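Phosphoribosylformylglycinamidine cyclo-ligase (Thermus thermophilus HB8, PDB 5AVM) probably catalyses the ATP-dependent ring closure of formylglycinamidine ribonucleotide to 5-aminoimidazole ribonucleotide, a step of de novo purine biosynthesis. Local coordinates at residues B[87-92]-B[222-227]; B[178-183]-B[314-319]; B[234-239]-B[310-315]; B[268-273]-B[296-301]. One frame throughout, in Å; residues are numbered along the deposited sequence.

Interaction 1 (B[87-92]-B[222-227]); sequences SVNDLL and RAYLKE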
# COMPACT_ATOMS: atom_id res chain seq x y z
N SER B 87 -0.18 -11.21 -4.40
CA SER B 87 -0.99 -10.14 -4.98
C SER B 87 -1.74 -10.64 -6.21
O SER B 87 -2.91 -10.32 -6.42
CB SER B 87 -0.10 -8.94 -5.36
OG SER B 87 0.56 -8.39 -4.22
N VAL B 88 -1.05 -11.42 -7.04
CA VAL B 88 -1.65 -11.97 -8.24
C VAL B 88 -2.84 -12.87 -7.90
O VAL B 88 -3.88 -12.81 -8.55
CB VAL B 88 -0.61 -12.76 -9.07
CG1 VAL B 88 -1.29 -13.54 -10.19
CG2 VAL B 88 0.42 -11.81 -9.67
N ASN B 89 -2.69 -13.70 -6.87
CA ASN B 89 -3.74 -14.63 -6.47
C ASN B 89 -4.98 -13.97 -5.89
O ASN B 89 -6.09 -14.40 -6.16
CB ASN B 89 -3.22 -15.67 -5.48
CG ASN B 89 -2.27 -16.68 -6.12
OD1 ASN B 89 -2.04 -16.65 -7.34
ND2 ASN B 89 -1.73 -17.59 -5.31
N ASP B 90 -4.79 -12.93 -5.08
CA ASP B 90 -5.94 -12.23 -4.50
C ASP B 90 -6.81 -11.63 -5.60
O ASP B 90 -8.01 -11.42 -5.42
CB ASP B 90 -5.47 -11.14 -3.54
CG ASP B 90 -5.39 -11.62 -2.10
OD1 ASP B 90 -5.47 -12.85 -1.87
OD2 ASP B 90 -5.25 -10.77 -1.19
N LEU B 91 -6.18 -11.35 -6.74
CA LEU B 91 -6.86 -10.78 -7.89
C LEU B 91 -7.51 -11.91 -8.71
O LEU B 91 -8.63 -11.76 -9.18
CB LEU B 91 -5.88 -9.98 -8.75
CG LEU B 91 -6.24 -8.51 -9.02
CD1 LEU B 91 -6.29 -7.73 -7.72
CD2 LEU B 91 -5.21 -7.90 -9.95
N LEU B 92 -6.80 -13.02 -8.87
CA LEU B 92 -7.33 -14.16 -9.62
C LEU B 92 -8.60 -14.69 -8.97
O LEU B 92 -9.43 -15.30 -9.63
CB LEU B 92 -6.30 -15.28 -9.70
CG LEU B 92 -5.11 -15.04 -10.64
CD1 LEU B 92 -4.11 -16.18 -10.48
CD2 LEU B 92 -5.59 -14.93 -12.08
N ARG B 222 3.17 -19.39 -4.25
CA ARG B 222 2.90 -19.82 -5.62
C ARG B 222 1.78 -19.04 -6.32
O ARG B 222 0.69 -18.86 -5.77
CB ARG B 222 2.58 -21.31 -5.63
CG ARG B 222 2.36 -21.92 -6.99
CD ARG B 222 2.38 -23.43 -6.90
NE ARG B 222 3.71 -23.92 -6.54
CZ ARG B 222 3.99 -25.16 -6.16
NH1 ARG B 222 3.04 -26.08 -6.08
NH2 ARG B 222 5.24 -25.50 -5.86
N ALA B 223 2.05 -18.60 -7.55
CA ALA B 223 1.07 -17.87 -8.35
C ALA B 223 0.31 -18.84 -9.24
O ALA B 223 0.89 -19.77 -9.79
CB ALA B 223 1.77 -16.83 -9.22
N TYR B 224 -0.99 -18.60 -9.39
CA TYR B 224 -1.84 -19.46 -10.22
C TYR B 224 -2.34 -18.77 -11.48
O TYR B 224 -3.38 -19.15 -12.03
CB TYR B 224 -3.02 -19.97 -9.40
CG TYR B 224 -2.56 -20.75 -8.19
CD1 TYR B 224 -1.92 -21.98 -8.34
CD2 TYR B 224 -2.68 -20.23 -6.91
CE1 TYR B 224 -1.40 -22.66 -7.25
CE2 TYR B 224 -2.17 -20.89 -5.81
CZ TYR B 224 -1.53 -22.11 -5.99
OH TYR B 224 -1.01 -22.75 -4.89
N LEU B 225 -1.60 -17.77 -11.95
CA LEU B 225 -1.99 -17.04 -13.15
C LEU B 225 -1.97 -17.98 -14.37
O LEU B 225 -2.93 -18.02 -15.15
CB LEU B 225 -1.06 -15.83 -13.37
CG LEU B 225 -1.38 -14.84 -14.50
CD1 LEU B 225 -2.83 -14.39 -14.42
CD2 LEU B 225 -0.44 -13.64 -14.41
N LYS B 226 -0.89 -18.73 -14.52
CA LYS B 226 -0.75 -19.67 -15.63
C LYS B 226 -1.94 -20.63 -15.64
O LYS B 226 -2.54 -20.88 -16.68
CB LYS B 226 0.58 -20.41 -15.49
CG LYS B 226 1.76 -19.44 -15.32
CD LYS B 226 3.12 -20.12 -15.11
CE LYS B 226 3.69 -20.70 -16.40
NZ LYS B 226 5.05 -21.30 -16.18
N GLU B 227 -2.30 -21.14 -14.46
CA GLU B 227 -3.44 -22.05 -14.33
C GLU B 227 -4.69 -21.41 -14.91
O GLU B 227 -5.20 -21.84 -15.94
CB GLU B 227 -3.69 -22.36 -12.86
CG GLU B 227 -3.08 -23.65 -12.36
CD GLU B 227 -1.59 -23.57 -12.14
OE1 GLU B 227 -1.04 -22.45 -12.18
OE2 GLU B 227 -0.98 -24.64 -11.90
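Asn89, in the last turn of helix 79-92, turns its carboxamide onto the backbone of Arg222 to Tyr224 and uses both polar atoms. Its OD1 accepts the N-H of Tyr224 at 3.0 Å (Tyr224 N to Asn89 OD1), in the carbonyl plane and on a lone pair. Its ND2 donates to Arg222 O at 2.8 Å, although that oxygen lies 21° out of the amide plane. One side chain thus serves a donor and an acceptor two residues apart, just where the chain enters helix 225-233 with Tyr224 as its N-cap residue. The amide also passes the Tyr224 ring, the two planes 19° apart and Asn89 ND2 3.2 Å from Tyr224 CD2. An alanine here would probably leave the Arg222 carbonyl and the Tyr224 N-H without these mates and the ring without its flanking amide.

Leu92, nearly one turn on, carries the apolar half. Its CD1 rests on the backbone, 3.3 Å from Tyr224 C, and its CD2 reaches Leu225 CD1 at 3.7 Å, the two leucine side chains crossing at about a right angle. Leu225 CB takes Val88 CG1 at 3.9 Å.

Around this buried junction, Leu92 also touches Phe228 and Trp232 of helix 225-233, Val88 packs on Leu156 of strand 150-161, and Tyr224 OH is hydrogen-bonded to Pro181 O. The contact therefore joins a helix of the N-terminal AIR synthase family region to the start of a helix in the C-terminal one, beside the end of strand 176-181.

Interaction 2 (B[178-183]-B[314-319]); sequences LALPSS and KLVEGF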
# COMPACT_ATOMS: atom_id res chain seq x y z
N LEU B 178 -12.28 -27.46 -6.12
CA LEU B 178 -11.02 -27.83 -6.77
C LEU B 178 -9.90 -26.99 -6.17
O LEU B 178 -9.91 -25.76 -6.27
CB LEU B 178 -11.14 -27.58 -8.28
CG LEU B 178 -10.16 -28.21 -9.27
CD1 LEU B 178 -10.73 -28.03 -10.66
CD2 LEU B 178 -8.77 -27.58 -9.17
N ALA B 179 -8.95 -27.65 -5.53
CA ALA B 179 -7.84 -26.96 -4.92
C ALA B 179 -6.61 -27.03 -5.78
O ALA B 179 -6.33 -28.05 -6.39
CB ALA B 179 -7.56 -27.55 -3.55
N LEU B 180 -5.88 -25.92 -5.84
CA LEU B 180 -4.63 -25.85 -6.58
C LEU B 180 -3.59 -25.92 -5.47
O LEU B 180 -3.69 -25.19 -4.47
CB LEU B 180 -4.54 -24.53 -7.35
CG LEU B 180 -5.66 -24.30 -8.36
CD1 LEU B 180 -5.36 -23.05 -9.17
CD2 LEU B 180 -5.79 -25.52 -9.28
N PRO B 181 -2.59 -26.79 -5.62
CA PRO B 181 -1.51 -27.01 -4.65
C PRO B 181 -0.62 -25.83 -4.26
O PRO B 181 -0.07 -25.14 -5.11
CB PRO B 181 -0.72 -28.15 -5.27
CG PRO B 181 -0.85 -27.87 -6.74
CD PRO B 181 -2.32 -27.54 -6.87
N SER B 182 -0.48 -25.64 -2.95
CA SER B 182 0.36 -24.58 -2.42
C SER B 182 1.79 -25.08 -2.47
O SER B 182 2.02 -26.29 -2.56
CB SER B 182 -0.04 -24.24 -0.97
OG SER B 182 0.37 -25.26 -0.07
N SER B 183 2.75 -24.16 -2.41
CA SER B 183 4.17 -24.51 -2.47
C SER B 183 4.81 -24.59 -1.10
O SER B 183 6.02 -24.71 -0.96
CB SER B 183 4.92 -23.46 -3.28
OG SER B 183 5.00 -22.26 -2.52
N LYS B 314 -7.86 -31.67 -16.42
CA LYS B 314 -7.20 -32.17 -17.63
C LYS B 314 -6.28 -31.08 -18.17
O LYS B 314 -5.41 -31.34 -19.02
CB LYS B 314 -8.24 -32.53 -18.69
CG LYS B 314 -9.38 -33.40 -18.18
CD LYS B 314 -10.48 -33.52 -19.24
CE LYS B 314 -11.71 -34.26 -18.70
NZ LYS B 314 -12.85 -34.24 -19.66
N LEU B 315 -6.48 -29.86 -17.68
CA LEU B 315 -5.71 -28.70 -18.10
C LEU B 315 -4.78 -28.23 -16.99
O LEU B 315 -3.71 -27.66 -17.25
CB LEU B 315 -6.65 -27.55 -18.47
CG LEU B 315 -7.83 -27.84 -19.40
CD1 LEU B 315 -8.79 -26.65 -19.43
CD2 LEU B 315 -7.30 -28.15 -20.79
N VAL B 316 -5.19 -28.46 -15.75
CA VAL B 316 -4.39 -28.01 -14.63
C VAL B 316 -4.17 -29.05 -13.52
O VAL B 316 -4.93 -30.01 -13.38
CB VAL B 316 -5.02 -26.73 -14.02
CG1 VAL B 316 -6.47 -26.99 -13.67
CG2 VAL B 316 -4.27 -26.32 -12.78
N GLU B 317 -3.10 -28.83 -12.76
CA GLU B 317 -2.72 -29.67 -11.64
C GLU B 317 -3.63 -29.33 -10.46
O GLU B 317 -3.36 -28.40 -9.71
CB GLU B 317 -1.26 -29.39 -11.28
CG GLU B 317 -0.70 -30.20 -10.13
CD GLU B 317 0.80 -30.02 -9.99
OE1 GLU B 317 1.51 -30.28 -10.98
OE2 GLU B 317 1.27 -29.63 -8.90
N GLY B 318 -4.71 -30.09 -10.29
CA GLY B 318 -5.63 -29.81 -9.20
C GLY B 318 -6.13 -31.05 -8.50
O GLY B 318 -5.72 -32.16 -8.83
N PHE B 319 -7.02 -30.87 -7.54
CA PHE B 319 -7.56 -31.98 -6.78
C PHE B 319 -9.01 -31.73 -6.36
O PHE B 319 -9.30 -30.73 -5.69
CB PHE B 319 -6.72 -32.20 -5.52
CG PHE B 319 -5.27 -32.51 -5.80
CD1 PHE B 319 -4.86 -33.81 -6.07
CD2 PHE B 319 -4.33 -31.48 -5.83
CE1 PHE B 319 -3.53 -34.09 -6.36
CE2 PHE B 319 -3.00 -31.75 -6.11
CZ PHE B 319 -2.59 -33.06 -6.38
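Ala179 and Phe319 form an antiparallel hydrogen-bonded pair with CA atoms 5.4 Å apart, while 178-181 and 316-319 run 101° apart from first CA to last, and the pairing between the two segments is confined to this one bridge. Of the two bonds, Ala179 N to Phe319 O is 3.1 Å long and nearly straight at 169°, whereas the return bond from Phe319 N to Ala179 O is weak. Two CA-H...O contacts add to the pairing: Leu178 CA approaches Phe319 O, and Gly318 CA, at a more bent angle, approaches Ala179 O.

Gly318 lies against the strand where a side chain would not fit, since a CB would collide with Leu178 CD2, which already stands 3.9 Å from Gly318 CA. This is where strand 319-326 joins strand 176-181 in the mixed sheet of the C-terminal region, directly after the loop that leaves helix 306-313; strand 298-304 pairs with 176-181 along its other edge.

Beyond Gly318 the side chains take over. Leu180 sets out away from the loop, yet its CD2 comes back to Val316 CG2 at 3.9 Å, the two groups crossing at about a right angle. Val316 has CG2 anti to its backbone N, which turns that methyl to the leucine. Pro181 points at the loop and meets Glu317 twice: its CD lies 3.1 Å from Glu317 O, and its CG is 3.5 Å from the carboxylate oxygen OE2, at the end of an extended chain. The Phe319 ring presents its edge to the same proline, with CE2 4.3 Å from Pro181 CD, and it also touches Pro271. Phe228 and Glu227 of helix 225-233 are further neighbours of Leu180.

Interaction 3 (B[234-239]-B[310-315]); sequences AGVELH and EEALKL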
# COMPACT_ATOMS: atom_id res chain seq x y z
N ALA B 234 -9.85 -21.98 -22.23
CA ALA B 234 -10.64 -23.18 -22.49
C ALA B 234 -12.13 -22.98 -22.19
O ALA B 234 -12.93 -23.91 -22.37
CB ALA B 234 -10.09 -24.35 -21.69
N GLY B 235 -12.50 -21.79 -21.74
CA GLY B 235 -13.89 -21.50 -21.44
C GLY B 235 -14.51 -22.27 -20.30
O GLY B 235 -15.72 -22.51 -20.28
N VAL B 236 -13.69 -22.66 -19.32
CA VAL B 236 -14.16 -23.42 -18.17
C VAL B 236 -15.00 -22.55 -17.23
O VAL B 236 -14.56 -21.49 -16.80
CB VAL B 236 -12.96 -24.01 -17.38
CG1 VAL B 236 -13.46 -24.85 -16.22
CG2 VAL B 236 -12.09 -24.84 -18.30
N GLU B 237 -16.21 -23.02 -16.91
CA GLU B 237 -17.11 -22.28 -16.03
C GLU B 237 -16.64 -22.28 -14.57
O GLU B 237 -16.62 -23.33 -13.92
CB GLU B 237 -18.53 -22.87 -16.08
CG GLU B 237 -19.56 -22.11 -15.24
CD GLU B 237 -20.94 -22.78 -15.19
OE1 GLU B 237 -21.88 -22.15 -14.65
OE2 GLU B 237 -21.09 -23.92 -15.68
N LEU B 238 -16.26 -21.10 -14.08
CA LEU B 238 -15.82 -20.94 -12.70
C LEU B 238 -16.85 -20.07 -12.00
O LEU B 238 -17.31 -19.08 -12.57
CB LEU B 238 -14.46 -20.24 -12.64
CG LEU B 238 -13.18 -21.05 -12.93
CD1 LEU B 238 -13.05 -22.15 -11.90
CD2 LEU B 238 -13.21 -21.62 -14.33
N HIS B 239 -17.22 -20.43 -10.77
CA HIS B 239 -18.20 -19.64 -10.02
C HIS B 239 -17.54 -18.70 -9.03
O HIS B 239 -17.79 -17.49 -9.05
CB HIS B 239 -19.16 -20.56 -9.27
CG HIS B 239 -20.10 -21.31 -10.16
ND1 HIS B 239 -21.12 -22.09 -9.67
CD2 HIS B 239 -20.17 -21.39 -11.51
CE1 HIS B 239 -21.78 -22.62 -10.68
NE2 HIS B 239 -21.23 -22.21 -11.80
N GLU B 310 -13.78 -31.41 -13.88
CA GLU B 310 -13.28 -32.47 -14.75
C GLU B 310 -12.47 -31.91 -15.91
O GLU B 310 -11.32 -32.30 -16.12
CB GLU B 310 -14.45 -33.30 -15.31
CG GLU B 310 -14.73 -34.61 -14.57
CD GLU B 310 -15.13 -34.39 -13.12
OE1 GLU B 310 -16.11 -33.66 -12.88
OE2 GLU B 310 -14.47 -34.96 -12.23
N GLU B 311 -13.07 -31.00 -16.67
CA GLU B 311 -12.42 -30.38 -17.82
C GLU B 311 -11.16 -29.63 -17.38
O GLU B 311 -10.19 -29.50 -18.14
CB GLU B 311 -13.40 -29.43 -18.52
CG GLU B 311 -12.78 -28.52 -19.59
CD GLU B 311 -13.79 -27.56 -20.22
OE1 GLU B 311 -14.64 -26.99 -19.48
OE2 GLU B 311 -13.74 -27.35 -21.45
N ALA B 312 -11.19 -29.14 -16.14
CA ALA B 312 -10.07 -28.40 -15.58
C ALA B 312 -8.91 -29.30 -15.17
O ALA B 312 -7.76 -29.02 -15.50
CB ALA B 312 -10.55 -27.59 -14.37
N LEU B 313 -9.19 -30.38 -14.46
CA LEU B 313 -8.14 -31.29 -14.04
C LEU B 313 -7.35 -31.88 -15.21
O LEU B 313 -6.30 -32.50 -15.02
CB LEU B 313 -8.73 -32.40 -13.17
CG LEU B 313 -9.34 -31.86 -11.88
CD1 LEU B 313 -9.88 -33.00 -11.06
CD2 LEU B 313 -8.28 -31.08 -11.10
N LYS B 314 -7.86 -31.67 -16.42
CA LYS B 314 -7.20 -32.17 -17.63
C LYS B 314 -6.28 -31.08 -18.17
O LYS B 314 -5.41 -31.34 -19.02
CB LYS B 314 -8.24 -32.53 -18.69
CG LYS B 314 -9.38 -33.40 -18.18
CD LYS B 314 -10.48 -33.52 -19.24
CE LYS B 314 -11.71 -34.26 -18.70
NZ LYS B 314 -12.85 -34.24 -19.66
N LEU B 315 -6.48 -29.86 -17.68
CA LEU B 315 -5.71 -28.70 -18.10
C LEU B 315 -4.78 -28.23 -16.99
O LEU B 315 -3.71 -27.66 -17.25
CB LEU B 315 -6.65 -27.55 -18.47
CG LEU B 315 -7.83 -27.84 -19.40
CD1 LEU B 315 -8.79 -26.65 -19.43
CD2 LEU B 315 -7.30 -28.15 -20.79
O HOH W 1 -17.31 -25.83 -18.20
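Ala234 meets Leu315 through methyl groups alone, Ala234 CB lying 3.5 Å from Leu315 CD1, tighter than usual van der Waals contact. Gly235 follows with positive phi and closes helix 225-233 in a Schellman motif, a backbone shape that favours glycine and that sends the chain off past helix 306-313.

Val236 has the most surface buried in this contact. Its CG2 lies 3.5 Å from Glu311 OE1 and 3.9 Å from Leu315 CD1, and its CG1 faces Ala312 CB more loosely. Glu311 has CG anti to its backbone N (chi1 170°) and an extended chain beyond, and it slides past Val236 in the opposite direction. The packing is of helix against loop: the start of the connection to strand 240-243 packs against the last part of helix 306-313, and Leu231 of helix 225-233 touches Val236, Ala312 and Leu315 alike.

At Glu237 the link becomes polar through a water, which accepts from Glu237 N at 3.3 Å and donates to Glu311 OE1 at 3.2 Å. An alanine in place of Glu311 would probably leave that water without its acceptor and open a gap beside Val236 CG2.

The carboxylate of Glu237 turns the other way, along its own segment, to His239: NE2 donates to Glu237 OE1 at 2.9 Å, the oxygen close to the ring plane but met from above the carboxylate plane, 67° out of it. On its other nitrogen, ND1, His239 is hydrogen-bonded to Asp175 OD2, so that each ring nitrogen has a carboxylate partner.

Interaction 4 (B[268-273]-B[296-301]); sequences GSWPIP and MGLGMV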
# COMPACT_ATOMS: atom_id res chain seq x y z
N GLY B 268 -7.44 -35.74 3.10
CA GLY B 268 -6.61 -36.62 2.30
C GLY B 268 -6.92 -36.64 0.81
O GLY B 268 -6.41 -37.50 0.09
N SER B 269 -7.74 -35.70 0.35
CA SER B 269 -8.09 -35.63 -1.06
C SER B 269 -7.09 -34.77 -1.83
O SER B 269 -7.21 -34.60 -3.04
CB SER B 269 -9.51 -35.08 -1.24
OG SER B 269 -9.69 -33.86 -0.55
N TRP B 270 -6.10 -34.26 -1.11
CA TRP B 270 -5.07 -33.43 -1.71
C TRP B 270 -3.74 -33.60 -0.97
O TRP B 270 -3.72 -33.93 0.22
CB TRP B 270 -5.50 -31.95 -1.67
CG TRP B 270 -5.28 -31.28 -0.35
CD1 TRP B 270 -4.16 -30.61 0.05
CD2 TRP B 270 -6.18 -31.26 0.77
NE1 TRP B 270 -4.30 -30.18 1.34
CE2 TRP B 270 -5.53 -30.56 1.81
CE3 TRP B 270 -7.47 -31.76 0.99
CZ2 TRP B 270 -6.12 -30.35 3.06
CZ3 TRP B 270 -8.06 -31.56 2.24
CH2 TRP B 270 -7.38 -30.86 3.25
N PRO B 271 -2.62 -33.38 -1.67
CA PRO B 271 -1.26 -33.49 -1.14
C PRO B 271 -0.92 -32.36 -0.16
O PRO B 271 -1.06 -31.18 -0.50
CB PRO B 271 -0.38 -33.42 -2.39
CG PRO B 271 -1.29 -33.87 -3.48
CD PRO B 271 -2.57 -33.20 -3.13
N ILE B 272 -0.47 -32.72 1.04
CA ILE B 272 -0.11 -31.73 2.04
C ILE B 272 1.41 -31.60 2.09
O ILE B 272 2.11 -32.58 2.32
CB ILE B 272 -0.63 -32.14 3.43
CG1 ILE B 272 -2.15 -32.27 3.40
CG2 ILE B 272 -0.20 -31.11 4.48
CD1 ILE B 272 -2.77 -32.65 4.73
N PRO B 273 1.95 -30.39 1.85
CA PRO B 273 3.41 -30.24 1.90
C PRO B 273 3.91 -30.91 3.18
O PRO B 273 3.24 -30.84 4.21
CB PRO B 273 3.60 -28.73 1.92
CG PRO B 273 2.50 -28.27 1.03
CD PRO B 273 1.32 -29.10 1.49
N MET B 296 -2.35 -25.67 4.68
CA MET B 296 -2.37 -27.13 4.63
C MET B 296 -2.27 -27.71 3.23
O MET B 296 -2.74 -28.81 2.97
CB MET B 296 -3.65 -27.65 5.30
CG MET B 296 -3.82 -27.17 6.74
SD MET B 296 -2.60 -27.88 7.86
CE MET B 296 -1.20 -26.95 7.50
N GLY B 297 -1.64 -26.97 2.32
CA GLY B 297 -1.50 -27.44 0.95
C GLY B 297 -2.56 -26.89 0.01
O GLY B 297 -2.53 -27.14 -1.19
N LEU B 298 -3.53 -26.16 0.57
CA LEU B 298 -4.60 -25.57 -0.22
C LEU B 298 -4.19 -24.15 -0.62
O LEU B 298 -4.44 -23.21 0.12
CB LEU B 298 -5.89 -25.53 0.60
CG LEU B 298 -6.38 -26.90 1.10
CD1 LEU B 298 -7.46 -26.73 2.13
CD2 LEU B 298 -6.89 -27.72 -0.07
N GLY B 299 -3.56 -24.02 -1.78
CA GLY B 299 -3.12 -22.71 -2.24
C GLY B 299 -4.29 -21.86 -2.68
O GLY B 299 -4.33 -20.65 -2.43
N MET B 300 -5.26 -22.49 -3.34
CA MET B 300 -6.47 -21.82 -3.80
C MET B 300 -7.57 -22.85 -3.94
O MET B 300 -7.30 -23.98 -4.33
CB MET B 300 -6.25 -21.14 -5.16
CG MET B 300 -5.66 -19.75 -5.08
SD MET B 300 -6.09 -18.76 -6.52
CE MET B 300 -7.79 -18.41 -6.18
N VAL B 301 -8.80 -22.47 -3.61
CA VAL B 301 -9.93 -23.38 -3.75
C VAL B 301 -10.87 -22.80 -4.79
O VAL B 301 -11.20 -21.61 -4.75
CB VAL B 301 -10.70 -23.56 -2.41
CG1 VAL B 301 -11.84 -24.56 -2.61
CG2 VAL B 301 -9.76 -24.05 -1.31
O HOH W 2 -1.41 -29.47 -2.23
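Trp270 points its indole N-H straight at the carbonyl of Met296: NE1 to Met296 O is 2.6 Å with an N-H...O angle of 168°, and the oxygen lies in the ring plane. The indole gets there with CG between the backbone N and the carbonyl carbon (chi1 81°), the crowded position for a side chain. With its edge fixed by this bond, the ring offers a face to Leu298, whose CD2 sits 3.6 Å from the centroid of the five-membered ring, a CH-pi contact almost on the ring normal.

Ile272 also reaches this carbonyl oxygen. Its CG1, anti to the carbonyl carbon of Ile272 (chi1 -59°), is 3.5 Å from Met296 O, which is therefore covered by carbon as well as bonded to the indole.

Gly297 is packed against Pro273, whose CD presses on Gly297 CA at 3.3 Å. A CB here would collide with Pro273 CD and Pro271 O, and at these backbone angles it would also jam against the carbonyl O of Met296. A water bridges Pro271 O and Gly297 O.

Tyr291 of helix 287-293 touches Trp270, Ile272 and Met296, and Phe319 and Val321 also lie against the indole. Just beyond Leu298, Gly299 and Met300 both face Leu180 of strand 176-181, the mark of a classic beta bulge, at which strand 298-304 turns a corner.

In the fold
Strand 176-181 is touched by all four contacts. In interaction 2 it pairs with Phe319, and along its other edge with strand 298-304 of interaction 4, Leu180 N to Met300 O at 2.8 Å and Leu180 O to Gly299 N at 2.9 Å; Phe319 CZ also packs on Pro271 CD at 3.3 Å. Interaction 1 meets the end of the strand through the probable Tyr224 OH to Pro181 O hydrogen bond (2.6 Å). Interaction 3 shares Lys314 and Leu315 with interaction 2, and Leu178 CD1 touches Ala312 CB at 3.7 Å. Interaction 3 touches neither interaction 1 (nearest atoms about 6 Å apart) nor interaction 4 (centres about 19 Å apart), while interaction 1 alone reaches into the N-terminal family region.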